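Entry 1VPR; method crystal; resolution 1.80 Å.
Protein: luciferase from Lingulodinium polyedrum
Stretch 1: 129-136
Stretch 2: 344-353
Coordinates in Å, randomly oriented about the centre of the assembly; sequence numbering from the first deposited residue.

Stretch 1 (129-136) FDYGDKTL
Stretch 2 (344-353) KDLDYPKKRD

Two irregular segments of one luciferase chain, more than 200 residues apart in sequence, meet here through a single antiparallel-type register: Gly-132 lies by Asp-353 (CA to CA 4.6 Å), Asp-133 by Arg-352 (5.1 Å) and Lys-134 by Lys-351 (5.3 Å). One beta bridge, Asp-133 with Arg-352, joins the backbones. Its two hydrogen bonds flank that pair: Asp-353 N donates to Gly-132 O at 2.8 Å, and Lys-134 N donates to Lys-351 O at 3.0 Å.

The first segment is built from consecutive type I turns, Asp-130 to Asp-133 and Asp-133 to Leu-136, closed by Asp-133 N to Asp-130 O and Leu-136 N to Asp-133 O, both 3.2 Å. Asp-133 (phi/psi -95/103) is the extended residue between them, and there the bridge forms. Its t side chain, chi2 -22°, serves its own turn: Asp-133 OD1 accepts from Thr-135 N at 3.0 Å and, very short, from Thr-135 OG1 at 2.5 Å, with Thr-135 in p. Water 1 donates to Asp-133 OD1 (2.6 Å) and to Lys-351 O (2.9 Å), giving that carbonyl a second donor.

In the second segment a type I turn from Asp-345 to Tyr-348, closed by Tyr-348 N to Asp-345 O at 3.0 Å, precedes a cis peptide before Pro-349. Lys-350 (-53/142), Lys-351 (-98/-30) and Arg-352 (-119/150) then lead to Asp-353.

Lys-134 points toward this segment and is buried, with chi angles m, t, p, p. Its charge is paid for by two carboxylates: Lys-134 NZ forms salt bridges with Asp-347 OD1 at 2.7 Å and Asp-345 OD1 at 3.0 Å, plus a weak bond to Asp-347 OD2 at 3.2 Å. Asp-345 is m and Asp-347 p. Waters 2 and 3 each donate to Asp-345 OD1 (2.7 Å in both cases) and to Lys-134 O (2.8 and 3.1 Å), so the two waters satisfy the carbonyl of the lysine and bridge it to Asp-345 OD1, which also accepts from Lys-134 NZ. The lysine's CG packs 3.9 Å from Asp-353 CB.

Arg-352 starts away, but m, m, m torsions fold its end back to a bidentate salt bridge with the t side chain of Asp-130: Arg-352 NH1 to Asp-130 OD1 at 2.8 Å, Arg-352 NH2 to Asp-130 OD2 at 2.9 Å. Gly-132 O and Asp-133 CA lie over one guanidinium face. An ideal CB on Gly-132 would sit 2.5 Å from Arg-352 NH2, a clash, so the absent side chain leaves room for the guanidinium.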

ATOM      1  N   PHE A 129     -12.414 -11.151  13.054  1.00 20.04           N
ATOM      2  CA  PHE A 129     -12.552  -9.918  13.820  1.00 19.53           C
ATOM      3  C   PHE A 129     -13.123  -8.804  12.932  1.00 18.27           C
ATOM      4  O   PHE A 129     -12.919  -8.819  11.720  1.00 17.29           O
ATOM      5  CB  PHE A 129     -11.174  -9.519  14.351  1.00 19.16           C
ATOM      6  CG  PHE A 129     -11.147  -8.211  15.096  1.00 19.07           C
ATOM      7  CD1 PHE A 129     -10.446  -7.115  14.578  1.00 19.14           C
ATOM      8  CD2 PHE A 129     -11.759  -8.085  16.346  1.00 19.70           C
ATOM      9  CE1 PHE A 129     -10.354  -5.915  15.307  1.00 17.45           C
ATOM     10  CE2 PHE A 129     -11.671  -6.896  17.078  1.00 18.38           C
ATOM     11  CZ  PHE A 129     -10.964  -5.810  16.550  1.00 18.83           C
ATOM     12  N   ASP A 130     -13.864  -7.867  13.526  1.00 18.27           N
ATOM     13  CA  ASP A 130     -14.432  -6.731  12.774  1.00 16.68           C
ATOM     14  C   ASP A 130     -13.376  -5.629  12.765  1.00 16.72           C
ATOM     15  O   ASP A 130     -13.355  -4.771  13.666  1.00 18.12           O
ATOM     16  CB  ASP A 130     -15.697  -6.192  13.449  1.00 17.51           C
ATOM     17  CG  ASP A 130     -16.345  -5.050  12.666  1.00 19.93           C
ATOM     18  OD1 ASP A 130     -17.451  -4.630  13.064  1.00 19.86           O
ATOM     19  OD2 ASP A 130     -15.759  -4.561  11.664  1.00 23.30           O
ATOM     20  N   TYR A 131     -12.503  -5.656  11.760  1.00 15.91           N
ATOM     21  CA  TYR A 131     -11.436  -4.660  11.670  1.00 17.28           C
ATOM     22  C   TYR A 131     -11.944  -3.242  11.482  1.00 16.36           C
ATOM     23  O   TYR A 131     -11.216  -2.298  11.776  1.00 16.81           O
ATOM     24  CB  TYR A 131     -10.445  -4.999  10.548  1.00 14.08           C
ATOM     25  CG  TYR A 131      -9.564  -6.181  10.890  1.00 15.42           C
ATOM     26  CD1 TYR A 131      -9.914  -7.470  10.480  1.00 12.69           C
ATOM     27  CD2 TYR A 131      -8.431  -6.018  11.701  1.00 12.84           C
ATOM     28  CE1 TYR A 131      -9.157  -8.581  10.873  1.00 16.65           C
ATOM     29  CE2 TYR A 131      -7.662  -7.114  12.109  1.00 11.67           C
ATOM     30  CZ  TYR A 131      -8.035  -8.391  11.692  1.00 14.23           C
ATOM     31  OH  TYR A 131      -7.323  -9.486  12.128  1.00 19.22           O
ATOM     32  N   GLY A 132     -13.182  -3.099  10.993  1.00 17.51           N
ATOM     33  CA  GLY A 132     -13.766  -1.779  10.791  1.00 17.54           C
ATOM     34  C   GLY A 132     -14.341  -1.106  12.042  1.00 18.45           C
ATOM     35  O   GLY A 132     -14.767   0.048  11.993  1.00 20.47           O
ATOM     36  N   ASP A 133     -14.351  -1.801  13.170  1.00 18.48           N
ATOM     37  CA  ASP A 133     -14.909  -1.242  14.403  1.00 18.90           C
ATOM     38  C   ASP A 133     -13.797  -0.610  15.237  1.00 20.05           C
ATOM     39  O   ASP A 133     -13.024  -1.318  15.908  1.00 19.26           O
ATOM     40  CB  ASP A 133     -15.607  -2.360  15.204  1.00 19.23           C
ATOM     41  CG  ASP A 133     -16.422  -1.833  16.393  1.00 21.75           C
ATOM     42  OD1 ASP A 133     -16.174  -0.697  16.891  1.00 21.09           O
ATOM     43  OD2 ASP A 133     -17.317  -2.593  16.843  1.00 21.16           O
ATOM     44  N   LYS A 134     -13.727   0.724  15.208  1.00 19.03           N
ATOM     45  CA  LYS A 134     -12.678   1.450  15.916  1.00 17.70           C
ATOM     46  C   LYS A 134     -12.745   1.321  17.425  1.00 18.62           C
ATOM     47  O   LYS A 134     -11.749   1.586  18.101  1.00 16.44           O
ATOM     48  CB  LYS A 134     -12.707   2.937  15.512  1.00 18.53           C
ATOM     49  CG  LYS A 134     -12.425   3.173  14.011  1.00 16.42           C
ATOM     50  CD  LYS A 134     -12.774   4.618  13.578  1.00 17.73           C
ATOM     51  CE  LYS A 134     -11.950   5.640  14.350  1.00 15.00           C
ATOM     52  NZ  LYS A 134     -10.522   5.601  13.946  1.00 15.72           N
ATOM     53  N   THR A 135     -13.899   0.901  17.954  1.00 18.44           N
ATOM     54  CA  THR A 135     -14.082   0.744  19.400  1.00 19.13           C
ATOM     55  C   THR A 135     -13.589  -0.589  19.981  1.00 19.93           C
ATOM     56  O   THR A 135     -13.612  -0.793  21.201  1.00 17.42           O
ATOM     57  CB  THR A 135     -15.571   0.892  19.797  1.00 21.65           C
ATOM     58  OG1 THR A 135     -16.318  -0.253  19.338  1.00 21.47           O
ATOM     59  CG2 THR A 135     -16.151   2.159  19.151  1.00 19.28           C
ATOM     60  N   LEU A 136     -13.130  -1.497  19.129  1.00 18.66           N
ATOM     61  CA  LEU A 136     -12.668  -2.803  19.616  1.00 19.01           C
ATOM     62  C   LEU A 136     -11.154  -2.926  19.739  1.00 19.49           C
ATOM     63  O   LEU A 136     -10.405  -2.398  18.926  1.00 20.16           O
ATOM     64  CB  LEU A 136     -13.158  -3.914  18.681  1.00 17.10           C
ATOM     65  CG  LEU A 136     -14.666  -4.020  18.473  1.00 19.42           C
ATOM     66  CD1 LEU A 136     -14.965  -5.164  17.499  1.00 20.59           C
ATOM     67  CD2 LEU A 136     -15.374  -4.250  19.810  1.00 20.85           C
ATOM     68  N   LYS A 344      -4.804   5.828  21.368  1.00 19.44           N
ATOM     69  CA  LYS A 344      -6.046   6.577  21.177  1.00 17.13           C
ATOM     70  C   LYS A 344      -6.078   6.991  19.719  1.00 16.85           C
ATOM     71  O   LYS A 344      -5.068   7.432  19.159  1.00 18.61           O
ATOM     72  CB  LYS A 344      -6.085   7.809  22.073  1.00 19.05           C
ATOM     73  N   ASP A 345      -7.223   6.816  19.077  1.00 16.82           N
ATOM     74  CA  ASP A 345      -7.318   7.186  17.670  1.00 14.99           C
ATOM     75  C   ASP A 345      -7.354   8.706  17.490  1.00 13.30           C
ATOM     76  O   ASP A 345      -8.076   9.393  18.187  1.00 13.54           O
ATOM     77  CB  ASP A 345      -8.569   6.566  17.049  1.00 14.28           C
ATOM     78  CG  ASP A 345      -8.498   5.058  16.948  1.00 16.07           C
ATOM     79  OD1 ASP A 345      -9.530   4.487  16.543  1.00 16.19           O
ATOM     80  OD2 ASP A 345      -7.444   4.429  17.235  1.00 14.78           O
ATOM     81  N   LEU A 346      -6.562   9.212  16.549  1.00 13.75           N
ATOM     82  CA  LEU A 346      -6.493  10.632  16.242  1.00 14.26           C
ATOM     83  C   LEU A 346      -7.859  11.191  15.867  1.00 12.18           C
ATOM     84  O   LEU A 346      -8.100  12.378  16.029  1.00 13.11           O
ATOM     85  CB  LEU A 346      -5.481  10.869  15.092  1.00 14.31           C
ATOM     86  CG  LEU A 346      -4.010  10.532  15.399  1.00 14.46           C
ATOM     87  CD1 LEU A 346      -3.127  10.748  14.160  1.00 16.45           C
ATOM     88  CD2 LEU A 346      -3.528  11.431  16.546  1.00 17.82           C
ATOM     89  N   ASP A 347      -8.767  10.342  15.400  1.00 13.28           N
ATOM     90  CA  ASP A 347     -10.097  10.824  15.014  1.00 14.50           C
ATOM     91  C   ASP A 347     -11.232  10.431  15.978  1.00 14.51           C
ATOM     92  O   ASP A 347     -12.418  10.568  15.657  1.00 13.83           O
ATOM     93  CB  ASP A 347     -10.427  10.380  13.573  1.00 13.26           C
ATOM     94  CG  ASP A 347     -10.401   8.880  13.391  1.00 16.32           C
ATOM     95  OD1 ASP A 347      -9.622   8.190  14.087  1.00 16.36           O
ATOM     96  OD2 ASP A 347     -11.147   8.378  12.525  1.00 17.53           O
ATOM     97  N   TYR A 348     -10.852   9.954  17.159  1.00 14.88           N
ATOM     98  CA  TYR A 348     -11.795   9.571  18.210  1.00 17.09           C
ATOM     99  C   TYR A 348     -12.748  10.764  18.395  1.00 15.32           C
ATOM    100  O   TYR A 348     -12.303  11.914  18.419  1.00 13.19           O
ATOM    101  CB  TYR A 348     -11.021   9.302  19.504  1.00 16.71           C
ATOM    102  CG  TYR A 348     -11.909   9.038  20.703  1.00 18.19           C
ATOM    103  CD1 TYR A 348     -12.302   7.743  21.039  1.00 20.01           C
ATOM    104  CD2 TYR A 348     -12.384  10.097  21.479  1.00 19.61           C
ATOM    105  CE1 TYR A 348     -13.150   7.503  22.122  1.00 20.42           C
ATOM    106  CE2 TYR A 348     -13.238   9.876  22.565  1.00 20.79           C
ATOM    107  CZ  TYR A 348     -13.613   8.585  22.878  1.00 20.58           C
ATOM    108  OH  TYR A 348     -14.448   8.394  23.944  1.00 21.43           O
ATOM    109  N   PRO A 349     -14.050  10.516  18.610  1.00 15.79           N
ATOM    110  CA  PRO A 349     -14.829   9.287  18.733  1.00 16.11           C
ATOM    111  C   PRO A 349     -15.441   8.658  17.479  1.00 16.59           C
ATOM    112  O   PRO A 349     -16.423   7.935  17.624  1.00 16.79           O
ATOM    113  CB  PRO A 349     -15.922   9.704  19.707  1.00 15.12           C
ATOM    114  CG  PRO A 349     -16.306  11.053  19.106  1.00 16.37           C
ATOM    115  CD  PRO A 349     -14.938  11.687  18.786  1.00 16.74           C
ATOM    116  N   LYS A 350     -14.908   8.906  16.277  1.00 16.34           N
ATOM    117  CA  LYS A 350     -15.497   8.273  15.082  1.00 15.88           C
ATOM    118  C   LYS A 350     -15.551   6.771  15.371  1.00 17.09           C
ATOM    119  O   LYS A 350     -14.621   6.208  15.972  1.00 14.38           O
ATOM    120  CB  LYS A 350     -14.655   8.559  13.826  1.00 16.69           C
ATOM    121  N   LYS A 351     -16.626   6.114  14.932  1.00 19.73           N
ATOM    122  CA  LYS A 351     -16.821   4.703  15.255  1.00 20.71           C
ATOM    123  C   LYS A 351     -16.419   3.652  14.235  1.00 19.87           C
ATOM    124  O   LYS A 351     -16.063   2.529  14.618  1.00 18.08           O
ATOM    125  CB  LYS A 351     -18.290   4.475  15.641  1.00 23.50           C
ATOM    126  CG  LYS A 351     -18.782   5.293  16.846  1.00 27.92           C
ATOM    127  CD  LYS A 351     -18.031   4.939  18.137  1.00 31.20           C
ATOM    128  CE  LYS A 351     -18.486   5.819  19.319  1.00 34.21           C
ATOM    129  NZ  LYS A 351     -17.680   5.612  20.556  1.00 34.37           N
ATOM    130  N   ARG A 352     -16.490   3.987  12.954  1.00 17.55           N
ATOM    131  CA  ARG A 352     -16.152   3.020  11.926  1.00 18.97           C
ATOM    132  C   ARG A 352     -14.995   3.426  11.043  1.00 20.36           C
ATOM    133  O   ARG A 352     -14.789   4.604  10.767  1.00 20.36           O
ATOM    134  CB  ARG A 352     -17.346   2.765  10.998  1.00 21.72           C
ATOM    135  CG  ARG A 352     -18.614   2.235  11.656  1.00 24.54           C
ATOM    136  CD  ARG A 352     -18.447   0.837  12.242  1.00 23.69           C
ATOM    137  NE  ARG A 352     -17.891  -0.127  11.292  1.00 26.31           N
ATOM    138  CZ  ARG A 352     -17.777  -1.430  11.533  1.00 22.60           C
ATOM    139  NH1 ARG A 352     -18.204  -1.930  12.690  1.00 20.85           N
ATOM    140  NH2 ARG A 352     -17.200  -2.221  10.632  1.00 20.63           N
ATOM    141  N   ASP A 353     -14.274   2.420  10.567  1.00 18.70           N
ATOM    142  CA  ASP A 353     -13.158   2.605   9.662  1.00 19.65           C
ATOM    143  C   ASP A 353     -13.497   1.721   8.474  1.00 21.57           C
ATOM    144  O   ASP A 353     -14.036   2.227   7.462  1.00 25.60           O
ATOM    145  CB  ASP A 353     -11.864   2.105  10.298  1.00 16.94           C
ATOM    146  CG  ASP A 353     -10.663   2.337   9.407  1.00 18.09           C
ATOM    147  OD1 ASP A 353     -10.852   2.916   8.304  1.00 17.24           O
ATOM    148  OD2 ASP A 353      -9.540   1.946   9.799  1.00 14.83           O
TER
HETATM  149  O   HOH W   1     -17.985   1.054  16.230  1.00 39.42           O
HETATM  150  O   HOH W   2     -11.181   4.290  18.640  1.00 16.90           O
HETATM  151  O   HOH W   3      -8.997   1.839  16.619  1.00 17.96           O